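Local coordinates for protein mRNA-decapping enzyme subunit 1 (Saccharomyces cerevisiae, PDB 1Q67) that forms with its partner Dcp2 the decapping complex that removes the 7-methylguanine cap from mRNA and so commits transcripts to degradation, at residues Y61-V72 with D136-R147. Sequence-based numbering, arbitrary orientation.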
ATOM      1  N   TYR B  61       1.557   5.588  -0.682  1.00 37.51           N
ATOM      2  CA  TYR B  61       1.371   5.257  -2.088  1.00 34.60           C
ATOM      3  C   TYR B  61       1.379   3.759  -2.316  1.00 34.32           C
ATOM      4  O   TYR B  61       2.301   3.062  -1.881  1.00 35.28           O
ATOM      5  CB  TYR B  61       2.456   5.904  -2.954  1.00 34.95           C
ATOM      6  CG  TYR B  61       2.518   7.409  -2.840  1.00 33.49           C
ATOM      7  CD1 TYR B  61       3.419   8.017  -1.970  1.00 35.11           C
ATOM      8  CD2 TYR B  61       1.662   8.224  -3.584  1.00 31.91           C
ATOM      9  CE1 TYR B  61       3.473   9.399  -1.834  1.00 35.37           C
ATOM     10  CE2 TYR B  61       1.700   9.616  -3.460  1.00 33.45           C
ATOM     11  CZ  TYR B  61       2.612  10.193  -2.578  1.00 35.77           C
ATOM     12  OH  TYR B  61       2.674  11.555  -2.427  1.00 37.98           O
ATOM     13  N   GLN B  62       0.331   3.278  -2.981  1.00 32.92           N
ATOM     14  CA  GLN B  62       0.161   1.858  -3.318  1.00 33.95           C
ATOM     15  C   GLN B  62      -0.797   1.838  -4.497  1.00 32.96           C
ATOM     16  O   GLN B  62      -1.775   2.585  -4.514  1.00 32.70           O
ATOM     17  CB  GLN B  62      -0.522   1.058  -2.203  1.00 35.78           C
ATOM     18  CG  GLN B  62      -0.161   1.422  -0.792  1.00 41.57           C
ATOM     19  CD  GLN B  62      -0.576   2.823  -0.429  1.00 36.91           C
ATOM     20  OE1 GLN B  62      -1.608   3.323  -0.884  1.00 41.92           O
ATOM     21  NE2 GLN B  62       0.218   3.466   0.403  1.00 39.36           N
ATOM     22  N   GLY B  63      -0.542   0.965  -5.457  1.00 31.53           N
ATOM     23  CA  GLY B  63      -1.408   0.889  -6.616  1.00 31.60           C
ATOM     24  C   GLY B  63      -0.661   0.412  -7.840  1.00 31.89           C
ATOM     25  O   GLY B  63       0.278  -0.373  -7.733  1.00 32.77           O
ATOM     26  N   VAL B  64      -1.077   0.886  -9.007  1.00 32.71           N
ATOM     27  CA  VAL B  64      -0.440   0.495 -10.249  1.00 34.07           C
ATOM     28  C   VAL B  64       0.927   1.165 -10.392  1.00 34.54           C
ATOM     29  O   VAL B  64       1.062   2.382 -10.223  1.00 33.42           O
ATOM     30  CB  VAL B  64      -1.312   0.864 -11.466  1.00 34.08           C
ATOM     31  CG1 VAL B  64      -0.635   0.391 -12.742  1.00 34.14           C
ATOM     32  CG2 VAL B  64      -2.686   0.212 -11.344  1.00 34.78           C
ATOM     33  N   LEU B  65       1.934   0.354 -10.700  1.00 34.13           N
ATOM     34  CA  LEU B  65       3.293   0.836 -10.875  1.00 35.25           C
ATOM     35  C   LEU B  65       3.658   0.704 -12.344  1.00 34.67           C
ATOM     36  O   LEU B  65       3.493  -0.361 -12.934  1.00 35.08           O
ATOM     37  CB  LEU B  65       4.265   0.012 -10.020  1.00 38.23           C
ATOM     38  CG  LEU B  65       5.775   0.087 -10.316  1.00 39.11           C
ATOM     39  CD1 LEU B  65       6.297   1.493 -10.096  1.00 38.65           C
ATOM     40  CD2 LEU B  65       6.502  -0.881  -9.398  1.00 37.33           C
ATOM     41  N   ALA B  66       4.137   1.788 -12.940  1.00 31.52           N
ATOM     42  CA  ALA B  66       4.528   1.744 -14.339  1.00 31.96           C
ATOM     43  C   ALA B  66       5.868   2.430 -14.556  1.00 32.27           C
ATOM     44  O   ALA B  66       6.216   3.368 -13.841  1.00 31.66           O
ATOM     45  CB  ALA B  66       3.467   2.416 -15.214  1.00 30.53           C
ATOM     46  N   ILE B  67       6.608   1.936 -15.546  1.00 31.74           N
ATOM     47  CA  ILE B  67       7.890   2.498 -15.939  1.00 32.35           C
ATOM     48  C   ILE B  67       7.712   2.792 -17.417  1.00 32.74           C
ATOM     49  O   ILE B  67       7.278   1.935 -18.190  1.00 34.20           O
ATOM     50  CB  ILE B  67       9.033   1.514 -15.713  1.00 33.02           C
ATOM     51  CG1 ILE B  67       9.235   1.342 -14.207  1.00 31.64           C
ATOM     52  CG2 ILE B  67      10.315   2.031 -16.374  1.00 30.24           C
ATOM     53  CD1 ILE B  67      10.147   0.227 -13.853  1.00 37.93           C
ATOM     54  N   TYR B  68       8.033   4.013 -17.814  1.00 31.51           N
ATOM     55  CA  TYR B  68       7.814   4.394 -19.193  1.00 31.17           C
ATOM     56  C   TYR B  68       8.907   5.294 -19.743  1.00 31.87           C
ATOM     57  O   TYR B  68       9.644   5.931 -18.993  1.00 32.10           O
ATOM     58  CB  TYR B  68       6.466   5.111 -19.276  1.00 29.10           C
ATOM     59  CG  TYR B  68       6.391   6.283 -18.330  1.00 29.73           C
ATOM     60  CD1 TYR B  68       6.674   7.574 -18.769  1.00 31.32           C
ATOM     61  CD2 TYR B  68       6.060   6.102 -16.985  1.00 31.07           C
ATOM     62  CE1 TYR B  68       6.621   8.655 -17.903  1.00 29.71           C
ATOM     63  CE2 TYR B  68       6.014   7.185 -16.100  1.00 29.92           C
ATOM     64  CZ  TYR B  68       6.293   8.460 -16.578  1.00 31.35           C
ATOM     65  OH  TYR B  68       6.231   9.553 -15.740  1.00 34.01           O
ATOM     66  N   LEU B  69       8.980   5.342 -21.064  1.00 34.84           N
ATOM     67  CA  LEU B  69       9.958   6.155 -21.765  1.00 37.41           C
ATOM     68  C   LEU B  69       9.376   7.547 -21.974  1.00 37.70           C
ATOM     69  O   LEU B  69       8.201   7.698 -22.317  1.00 37.89           O
ATOM     70  CB  LEU B  69      10.302   5.511 -23.109  1.00 37.60           C
ATOM     71  CG  LEU B  69      11.450   6.166 -23.889  1.00 42.14           C
ATOM     72  CD1 LEU B  69      12.194   5.112 -24.703  1.00 41.96           C
ATOM     73  CD2 LEU B  69      10.898   7.257 -24.781  1.00 41.68           C
ATOM     74  N   ARG B  70      10.197   8.563 -21.753  1.00 36.78           N
ATOM     75  CA  ARG B  70       9.753   9.933 -21.914  1.00 39.35           C
ATOM     76  C   ARG B  70      10.342  10.550 -23.183  1.00 42.02           C
ATOM     77  O   ARG B  70      11.426  10.174 -23.629  1.00 42.46           O
ATOM     78  CB  ARG B  70      10.153  10.750 -20.684  1.00 37.41           C
ATOM     79  CG  ARG B  70       9.637  10.144 -19.386  1.00 33.72           C
ATOM     80  CD  ARG B  70      10.030  10.949 -18.163  1.00 33.85           C
ATOM     81  NE  ARG B  70       9.217  12.144 -17.981  1.00 33.57           N
ATOM     82  CZ  ARG B  70       9.648  13.385 -18.172  1.00 34.83           C
ATOM     83  NH1 ARG B  70      10.900  13.610 -18.560  1.00 34.41           N
ATOM     84  NH2 ARG B  70       8.834  14.405 -17.953  1.00 32.54           N
ATOM     85  N   ASP B  71       9.612  11.486 -23.774  1.00 44.18           N
ATOM     86  CA  ASP B  71      10.080  12.147 -24.978  1.00 47.77           C
ATOM     87  C   ASP B  71      10.793  13.431 -24.580  1.00 48.28           C
ATOM     88  O   ASP B  71      10.152  14.437 -24.289  1.00 47.91           O
ATOM     89  CB  ASP B  71       8.908  12.480 -25.901  1.00 50.69           C
ATOM     90  CG  ASP B  71       9.362  12.908 -27.286  1.00 55.83           C
ATOM     91  OD1 ASP B  71      10.337  13.689 -27.385  1.00 56.76           O
ATOM     92  OD2 ASP B  71       8.739  12.469 -28.278  1.00 59.24           O
ATOM     93  N   VAL B  72      12.120  13.387 -24.550  1.00 50.22           N
ATOM     94  CA  VAL B  72      12.908  14.560 -24.194  1.00 52.08           C
ATOM     95  C   VAL B  72      13.762  14.999 -25.383  1.00 54.49           C
ATOM     96  O   VAL B  72      14.754  15.710 -25.223  1.00 54.04           O
ATOM     97  CB  VAL B  72      13.821  14.278 -22.979  1.00 51.52           C
ATOM     98  CG1 VAL B  72      12.972  14.084 -21.736  1.00 50.73           C
ATOM     99  CG2 VAL B  72      14.681  13.042 -23.237  1.00 51.05           C
ATOM    100  N   ASP B 136      15.854  18.304 -20.857  1.00 61.83           N
ATOM    101  CA  ASP B 136      15.371  17.423 -19.800  1.00 57.94           C
ATOM    102  C   ASP B 136      16.217  16.149 -19.799  1.00 54.32           C
ATOM    103  O   ASP B 136      16.374  15.499 -20.831  1.00 53.06           O
ATOM    104  CB  ASP B 136      13.891  17.113 -20.054  1.00 59.66           C
ATOM    105  CG  ASP B 136      13.246  16.322 -18.931  1.00 60.12           C
ATOM    106  OD1 ASP B 136      13.715  16.400 -17.776  1.00 61.26           O
ATOM    107  OD2 ASP B 136      12.244  15.635 -19.212  1.00 62.04           O
ATOM    108  N   ILE B 137      16.774  15.807 -18.642  1.00 51.67           N
ATOM    109  CA  ILE B 137      17.621  14.622 -18.524  1.00 49.57           C
ATOM    110  C   ILE B 137      16.897  13.341 -18.112  1.00 47.46           C
ATOM    111  O   ILE B 137      17.507  12.271 -18.071  1.00 47.64           O
ATOM    112  CB  ILE B 137      18.759  14.848 -17.512  1.00 50.21           C
ATOM    113  CG1 ILE B 137      18.172  15.147 -16.135  1.00 48.52           C
ATOM    114  CG2 ILE B 137      19.653  15.991 -17.980  1.00 50.54           C
ATOM    115  CD1 ILE B 137      19.204  15.215 -15.035  1.00 51.20           C
ATOM    116  N   TYR B 138      15.609  13.436 -17.800  1.00 44.89           N
ATOM    117  CA  TYR B 138      14.867  12.249 -17.398  1.00 42.21           C
ATOM    118  C   TYR B 138      14.275  11.507 -18.584  1.00 40.16           C
ATOM    119  O   TYR B 138      13.128  11.733 -18.971  1.00 39.51           O
ATOM    120  CB  TYR B 138      13.772  12.620 -16.403  1.00 43.53           C
ATOM    121  CG  TYR B 138      14.309  13.309 -15.172  1.00 46.42           C
ATOM    122  CD1 TYR B 138      14.530  14.686 -15.160  1.00 49.74           C
ATOM    123  CD2 TYR B 138      14.628  12.583 -14.029  1.00 47.19           C
ATOM    124  CE1 TYR B 138      15.058  15.325 -14.029  1.00 51.80           C
ATOM    125  CE2 TYR B 138      15.152  13.206 -12.898  1.00 50.03           C
ATOM    126  CZ  TYR B 138      15.365  14.575 -12.904  1.00 52.37           C
ATOM    127  OH  TYR B 138      15.881  15.193 -11.782  1.00 56.00           O
ATOM    128  N   ASN B 139      15.080  10.616 -19.154  1.00 38.34           N
ATOM    129  CA  ASN B 139      14.685   9.803 -20.302  1.00 36.90           C
ATOM    130  C   ASN B 139      13.557   8.827 -19.970  1.00 36.07           C
ATOM    131  O   ASN B 139      12.771   8.456 -20.840  1.00 34.01           O
ATOM    132  CB  ASN B 139      15.891   9.001 -20.806  1.00 38.31           C
ATOM    133  CG  ASN B 139      16.972   9.883 -21.407  1.00 39.80           C
ATOM    134  OD1 ASN B 139      16.834  10.385 -22.523  1.00 42.49           O
ATOM    135  ND2 ASN B 139      18.048  10.085 -20.665  1.00 41.45           N
ATOM    136  N   TYR B 140      13.494   8.398 -18.714  1.00 35.67           N
ATOM    137  CA  TYR B 140      12.481   7.443 -18.294  1.00 35.19           C
ATOM    138  C   TYR B 140      11.841   7.894 -17.001  1.00 34.54           C
ATOM    139  O   TYR B 140      12.390   8.726 -16.276  1.00 35.84           O
ATOM    140  CB  TYR B 140      13.101   6.057 -18.095  1.00 34.61           C
ATOM    141  CG  TYR B 140      14.116   5.706 -19.152  1.00 33.35           C
ATOM    142  CD1 TYR B 140      15.482   5.641 -18.846  1.00 34.79           C
ATOM    143  CD2 TYR B 140      13.724   5.469 -20.464  1.00 34.01           C
ATOM    144  CE1 TYR B 140      16.428   5.350 -19.828  1.00 32.91           C
ATOM    145  CE2 TYR B 140      14.656   5.180 -21.452  1.00 33.97           C
ATOM    146  CZ  TYR B 140      16.004   5.122 -21.132  1.00 35.38           C
ATOM    147  OH  TYR B 140      16.917   4.832 -22.120  1.00 38.27           O
ATOM    148  N   GLY B 141      10.663   7.354 -16.728  1.00 33.57           N
ATOM    149  CA  GLY B 141       9.967   7.719 -15.518  1.00 30.38           C
ATOM    150  C   GLY B 141       9.316   6.521 -14.874  1.00 30.61           C
ATOM    151  O   GLY B 141       9.024   5.515 -15.519  1.00 30.68           O
ATOM    152  N   LEU B 142       9.112   6.629 -13.572  1.00 31.39           N
ATOM    153  CA  LEU B 142       8.452   5.584 -12.813  1.00 31.88           C
ATOM    154  C   LEU B 142       7.292   6.287 -12.114  1.00 32.25           C
ATOM    155  O   LEU B 142       7.428   7.422 -11.642  1.00 31.06           O
ATOM    156  CB  LEU B 142       9.416   4.966 -11.794  1.00 30.85           C
ATOM    157  CG  LEU B 142       8.847   3.985 -10.764  1.00 34.53           C
ATOM    158  CD1 LEU B 142       9.946   3.038 -10.280  1.00 33.43           C
ATOM    159  CD2 LEU B 142       8.259   4.768  -9.589  1.00 33.01           C
ATOM    160  N   ILE B 143       6.143   5.628 -12.075  1.00 32.67           N
ATOM    161  CA  ILE B 143       4.992   6.216 -11.422  1.00 32.52           C
ATOM    162  C   ILE B 143       4.133   5.157 -10.742  1.00 31.48           C
ATOM    163  O   ILE B 143       4.019   4.033 -11.213  1.00 32.08           O
ATOM    164  CB  ILE B 143       4.143   7.018 -12.446  1.00 31.89           C
ATOM    165  CG1 ILE B 143       3.066   7.822 -11.724  1.00 31.57           C
ATOM    166  CG2 ILE B 143       3.538   6.078 -13.489  1.00 28.45           C
ATOM    167  CD1 ILE B 143       2.279   8.736 -12.651  1.00 33.36           C
ATOM    168  N   ILE B 144       3.579   5.519  -9.594  1.00 32.34           N
ATOM    169  CA  ILE B 144       2.683   4.642  -8.868  1.00 32.48           C
ATOM    170  C   ILE B 144       1.374   5.422  -8.760  1.00 33.79           C
ATOM    171  O   ILE B 144       1.348   6.547  -8.245  1.00 33.03           O
ATOM    172  CB  ILE B 144       3.201   4.309  -7.468  1.00 31.70           C
ATOM    173  CG1 ILE B 144       4.468   3.449  -7.572  1.00 30.60           C
ATOM    174  CG2 ILE B 144       2.127   3.546  -6.699  1.00 30.30           C
ATOM    175  CD1 ILE B 144       5.133   3.192  -6.243  1.00 30.67           C
ATOM    176  N   LEU B 145       0.299   4.830  -9.268  1.00 33.51           N
ATOM    177  CA  LEU B 145      -1.007   5.478  -9.250  1.00 35.13           C
ATOM    178  C   LEU B 145      -1.887   4.820  -8.202  1.00 34.47           C
ATOM    179  O   LEU B 145      -2.287   3.672  -8.374  1.00 34.89           O
ATOM    180  CB  LEU B 145      -1.669   5.344 -10.625  1.00 35.48           C
ATOM    181  CG  LEU B 145      -0.885   5.860 -11.841  1.00 39.81           C
ATOM    182  CD1 LEU B 145      -1.223   5.044 -13.071  1.00 42.44           C
ATOM    183  CD2 LEU B 145      -1.196   7.317 -12.069  1.00 41.16           C
ATOM    184  N   ASN B 146      -2.182   5.528  -7.114  1.00 35.63           N
ATOM    185  CA  ASN B 146      -3.038   4.956  -6.070  1.00 37.10           C
ATOM    186  C   ASN B 146      -4.390   4.540  -6.630  1.00 37.98           C
ATOM    187  O   ASN B 146      -4.989   5.266  -7.423  1.00 34.91           O
ATOM    188  CB  ASN B 146      -3.241   5.945  -4.920  1.00 37.28           C
ATOM    189  CG  ASN B 146      -2.027   6.034  -4.021  1.00 38.78           C
ATOM    190  OD1 ASN B 146      -1.035   5.335  -4.241  1.00 40.98           O
ATOM    191  ND2 ASN B 146      -2.094   6.887  -3.002  1.00 37.95           N
ATOM    192  N   ARG B 147      -4.851   3.363  -6.216  1.00 40.39           N
ATOM    193  CA  ARG B 147      -6.125   2.802  -6.659  1.00 44.33           C
ATOM    194  C   ARG B 147      -7.289   3.229  -5.780  1.00 45.45           C
ATOM    195  O   ARG B 147      -8.403   3.423  -6.261  1.00 46.22           O
ATOM    196  CB  ARG B 147      -6.071   1.274  -6.631  1.00 47.68           C
ATOM    197  CG  ARG B 147      -5.310   0.603  -7.758  1.00 52.05           C
ATOM    198  CD  ARG B 147      -5.107  -0.871  -7.420  1.00 54.63           C
ATOM    199  NE  ARG B 147      -4.597  -1.640  -8.549  1.00 56.93           N
ATOM    200  CZ  ARG B 147      -5.339  -2.018  -9.583  1.00 58.30           C
ATOM    201  NH1 ARG B 147      -6.627  -1.697  -9.619  1.00 58.36           N
ATOM    202  NH2 ARG B 147      -4.793  -2.703 -10.583  1.00 56.60           N
TER
HETATM  203  O   HOH W   1      -4.441   3.077  -3.026  1.00 31.02           O
HETATM  204  O   HOH W   2       6.772   9.773 -13.115  1.00 44.29           O
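Tyr68 and Gly141 form one of three hydrogen-bonded pairs, with Val64–Leu145 and Ala66–Ile143, that zip strands 64-70 and 140-146 into the middle of a four-stranded antiparallel sheet. The N-to-C directions of the two strands are 161° apart, and this sheet faces a second, five-stranded antiparallel sheet in a beta sandwich, with helix 208-223 packed on it, consistent with the PH-like fold of the Dcp1 family. Gly141 CA lies over the face of the Tyr68 ring, 4.1 Å from its centroid, a CH-pi contact; a CB on Gly141 would clash with Tyr68 CZ. Tyr68 CG sits between its backbone N and carbonyl carbon (chi1 55°), which folds the ring across the neighbouring strand, where CE2 also meets Ile143 CG2. A water donates to both Tyr68 OH and Leu142 O, while Asp31 takes part in a second hydrogen bond with the hydroxyl. On the other face, Leu65 CD1 packs 3.6 Å from Leu142 CG and also against Ile144 CG1, and the Leu65 side chain touches Ile214 of helix 208-223.

Beyond the last pair, Arg70 N donates to Asn139 O at 2.7 Å. The arginine chain bends at chi3, carrying NH1 into a salt bridge with Asp136, whose OD2 it meets on the syn side, and into a hydrogen bond with Tyr138 O on a lone pair (2.9 Å); both acceptors lie near the guanidinium plane, while the carboxylate stands 88° to it. NE pairs with Asp31, so the acid that meets Tyr68 also steadies Arg70. A leucine in place of Arg70 would probably leave Asp136 without its close cationic mate and Tyr138 O without this donor.

At the opposite end the chain turns a corner at Gly63, and Asn146 reaches across it: OD1 accepts from Gln62 N at 2.8 Å, the donor standing above the carbonyl plane, while ND2 binds Glu60 O.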